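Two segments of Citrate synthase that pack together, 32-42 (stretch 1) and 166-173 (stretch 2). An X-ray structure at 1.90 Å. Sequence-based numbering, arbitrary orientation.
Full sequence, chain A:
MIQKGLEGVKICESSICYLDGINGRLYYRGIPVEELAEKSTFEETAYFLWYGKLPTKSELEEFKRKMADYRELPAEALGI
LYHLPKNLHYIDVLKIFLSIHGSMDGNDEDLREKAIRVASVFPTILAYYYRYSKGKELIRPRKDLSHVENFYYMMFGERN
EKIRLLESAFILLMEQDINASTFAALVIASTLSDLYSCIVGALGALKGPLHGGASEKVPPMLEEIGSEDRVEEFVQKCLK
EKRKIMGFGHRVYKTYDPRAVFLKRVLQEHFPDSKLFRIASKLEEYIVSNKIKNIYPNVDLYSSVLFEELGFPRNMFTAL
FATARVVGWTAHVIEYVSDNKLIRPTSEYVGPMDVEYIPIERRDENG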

# COMPACT_ATOMS: atom_id res chain seq x y z
N PRO A 32 8.70 -28.55 -3.45
CA PRO A 32 9.76 -27.88 -2.70
C PRO A 32 10.35 -26.75 -3.54
O PRO A 32 10.65 -26.94 -4.72
N VAL A 33 10.52 -25.58 -2.93
CA VAL A 33 11.06 -24.43 -3.65
C VAL A 33 12.44 -24.66 -4.27
O VAL A 33 12.73 -24.15 -5.35
N GLU A 34 13.30 -25.43 -3.60
CA GLU A 34 14.63 -25.69 -4.14
C GLU A 34 14.58 -26.55 -5.40
O GLU A 34 15.45 -26.45 -6.26
N GLU A 35 13.56 -27.40 -5.51
CA GLU A 35 13.44 -28.22 -6.70
C GLU A 35 13.17 -27.31 -7.90
O GLU A 35 13.78 -27.45 -8.96
N LEU A 36 12.25 -26.36 -7.71
CA LEU A 36 11.92 -25.43 -8.77
C LEU A 36 13.09 -24.50 -9.08
O LEU A 36 13.43 -24.28 -10.24
N ALA A 37 13.73 -23.98 -8.04
CA ALA A 37 14.86 -23.07 -8.22
C ALA A 37 15.98 -23.73 -9.04
O ALA A 37 16.69 -23.07 -9.80
N GLU A 38 16.12 -25.04 -8.87
CA GLU A 38 17.16 -25.80 -9.57
C GLU A 38 16.75 -26.26 -10.96
O GLU A 38 17.53 -26.14 -11.92
N LYS A 39 15.54 -26.78 -11.09
CA LYS A 39 15.06 -27.34 -12.35
C LYS A 39 14.11 -26.51 -13.21
O LYS A 39 13.91 -26.83 -14.38
N SER A 40 13.53 -25.45 -12.65
CA SER A 40 12.57 -24.66 -13.41
C SER A 40 13.14 -23.37 -13.98
O SER A 40 14.35 -23.16 -14.01
N THR A 41 12.24 -22.51 -14.44
CA THR A 41 12.58 -21.21 -15.01
C THR A 41 11.56 -20.22 -14.48
O THR A 41 10.55 -20.62 -13.90
N PHE A 42 11.81 -18.93 -14.67
CA PHE A 42 10.89 -17.91 -14.19
C PHE A 42 9.49 -18.14 -14.74
O PHE A 42 8.52 -18.23 -13.98
N LEU A 166 20.81 -15.87 -11.34
CA LEU A 166 19.79 -14.85 -11.10
C LEU A 166 18.40 -15.46 -11.22
O LEU A 166 17.51 -15.14 -10.43
N GLU A 167 18.21 -16.34 -12.20
CA GLU A 167 16.91 -16.98 -12.39
C GLU A 167 16.54 -17.84 -11.17
O GLU A 167 15.39 -17.80 -10.71
N SER A 168 17.50 -18.61 -10.66
CA SER A 168 17.24 -19.43 -9.48
C SER A 168 16.83 -18.52 -8.32
O SER A 168 15.91 -18.84 -7.56
N ALA A 169 17.51 -17.39 -8.19
CA ALA A 169 17.22 -16.44 -7.12
C ALA A 169 15.79 -15.91 -7.23
O ALA A 169 15.07 -15.83 -6.22
N PHE A 170 15.37 -15.54 -8.43
CA PHE A 170 14.01 -15.03 -8.61
C PHE A 170 12.99 -16.08 -8.18
O PHE A 170 12.05 -15.79 -7.45
N ILE A 171 13.19 -17.32 -8.64
CA ILE A 171 12.28 -18.40 -8.30
C ILE A 171 12.16 -18.56 -6.79
O ILE A 171 11.06 -18.71 -6.26
N LEU A 172 13.29 -18.51 -6.08
CA LEU A 172 13.28 -18.64 -4.63
C LEU A 172 12.51 -17.51 -3.93
O LEU A 172 11.98 -17.69 -2.84
N LEU A 173 12.45 -16.34 -4.58
CA LEU A 173 11.79 -15.17 -4.01
C LEU A 173 10.37 -14.89 -4.50
O LEU A 173 9.75 -13.93 -4.06

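The helices 33-39 and 166-173 run nearly antiparallel, at 152°, with axes 8.3 Å apart at closest approach. Small residues mark the close point: the CA atoms of Ala 37 and Ser 168 lie 4.5 Å apart, and a methyl and a hydroxymethyl group take up little room there. Ser 168, chi1 m, sends OG across to donate a hydrogen bond to Ala 37 O at 2.8 Å, satisfying a carbonyl near the C-terminal end of the first helix.

Ile 171 points toward stretch 1 and is the most heavily covered residue of the contact. Ile 171 branches at CB, and its m,t rotamer places Ile 171 CG2 3.6 Å from Ala 37 N and 3.9 Å from Leu 36 CB, while Ile 171 CD1 reaches Leu 36 O at 3.6 Å and lies 3.8 Å from the C atoms of both Ser 40 and Thr 41, so that the end of the side chain packs on the backbone leaving the helix. Leu 172 starts sideways, but its m,t conformation brings CD2 to 3.6 Å from Ala 37 CB and 3.7 Å from Val 33 CG2. Val 33, chi1 p, points toward the partner helix and supplies that methyl.

From the other helix, Glu 167 also starts sideways, but its end comes nearer. With chi1 t extending it and chi2 between wells at 140°, its carboxylate arrives where Phe 42 N donates to Glu 167 OE2, at 2.7 Å and a nearly straight 174°. Thr 41, chi1 p, caps a backbone N just past the stretch, so side chains from both stretches serve the start of the next helix. Phe 42, chi1 t, sets its ring edge against the face of Phe 170 (chi1 m), offset, with centroids 5.8 Å apart and planes at 89°; Phe 42 CD2 also meets Phe 170 CB at 3.7 Å.

Away from the interface, Lys 39 NZ forms a salt bridge with Glu 35 OE2 at 2.6 Å.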

# COMPACT_ATOMS: atom_id res chain seq x y z
CB PRO A 32 10.77 -29.00 -2.45
CG PRO A 32 9.91 -30.23 -2.41
CD PRO A 32 8.97 -30.00 -3.57
CB VAL A 33 11.12 -23.18 -2.73
CG1 VAL A 33 12.19 -23.36 -1.66
CG2 VAL A 33 11.37 -21.92 -3.57
CB GLU A 34 15.56 -26.33 -3.10
CG GLU A 34 14.92 -27.38 -2.24
CD GLU A 34 14.22 -26.78 -1.04
OE1 GLU A 34 14.91 -26.33 -0.10
OE2 GLU A 34 12.97 -26.74 -1.06
CB GLU A 35 12.29 -29.22 -6.56
CG GLU A 35 12.71 -30.56 -6.03
CD GLU A 35 12.19 -31.69 -6.90
OE1 GLU A 35 11.06 -32.15 -6.65
OE2 GLU A 35 12.92 -32.10 -7.83
CB LEU A 36 10.68 -24.61 -8.38
CG LEU A 36 9.40 -25.46 -8.27
CD1 LEU A 36 8.32 -24.71 -7.52
CD2 LEU A 36 8.94 -25.82 -9.68
CB ALA A 37 15.40 -22.62 -6.87
CB GLU A 38 17.54 -27.02 -8.72
CG GLU A 38 18.58 -27.92 -9.35
CD GLU A 38 18.74 -29.22 -8.59
OE1 GLU A 38 18.75 -29.19 -7.35
OE2 GLU A 38 18.86 -30.28 -9.25
CB LYS A 39 14.40 -28.69 -12.08
CG LYS A 39 15.28 -29.67 -11.31
CD LYS A 39 14.50 -30.92 -10.93
CE LYS A 39 15.42 -31.99 -10.37
NZ LYS A 39 14.66 -32.99 -9.56
CB SER A 40 11.35 -24.35 -12.53
OG SER A 40 10.22 -23.98 -13.31
CB THR A 41 12.47 -21.21 -16.55
OG1 THR A 41 11.13 -21.56 -16.92
CG2 THR A 41 13.43 -22.22 -17.16
CB PHE A 42 11.37 -16.51 -14.62
CG PHE A 42 10.67 -15.38 -13.91
CD1 PHE A 42 9.38 -15.02 -14.25
CD2 PHE A 42 11.32 -14.68 -12.90
CE1 PHE A 42 8.73 -13.95 -13.61
CE2 PHE A 42 10.69 -13.61 -12.24
CZ PHE A 42 9.40 -13.25 -12.60
CB LEU A 166 19.93 -13.70 -12.11
CG LEU A 166 18.86 -12.60 -12.03
CD1 LEU A 166 18.85 -12.01 -10.63
CD2 LEU A 166 19.14 -11.52 -13.06
CB GLU A 167 16.92 -17.83 -13.67
CG GLU A 167 15.60 -18.51 -13.98
CD GLU A 167 15.28 -18.48 -15.47
OE1 GLU A 167 16.20 -18.69 -16.29
OE2 GLU A 167 14.10 -18.25 -15.82
CB SER A 168 18.48 -20.23 -9.08
OG SER A 168 18.76 -21.25 -10.02
CB ALA A 169 18.21 -15.28 -7.16
CB PHE A 170 13.75 -14.65 -10.07
CG PHE A 170 14.35 -13.34 -10.48
CD1 PHE A 170 14.40 -12.26 -9.59
CD2 PHE A 170 14.80 -13.15 -11.79
CE1 PHE A 170 14.89 -11.02 -10.00
CE2 PHE A 170 15.28 -11.92 -12.21
CZ PHE A 170 15.33 -10.85 -11.31
CB ILE A 171 12.76 -19.73 -8.94
CG1 ILE A 171 12.73 -19.61 -10.47
CG2 ILE A 171 11.89 -20.89 -8.48
CD1 ILE A 171 13.33 -20.79 -11.21
CB LEU A 172 14.72 -18.64 -4.09
CG LEU A 172 15.59 -19.85 -4.39
CD1 LEU A 172 17.02 -19.59 -3.92
CD2 LEU A 172 15.02 -21.07 -3.69
CB LEU A 173 12.65 -13.93 -4.29
CG LEU A 173 14.06 -13.89 -3.70
CD1 LEU A 173 14.88 -12.81 -4.40
CD2 LEU A 173 13.98 -13.63 -2.20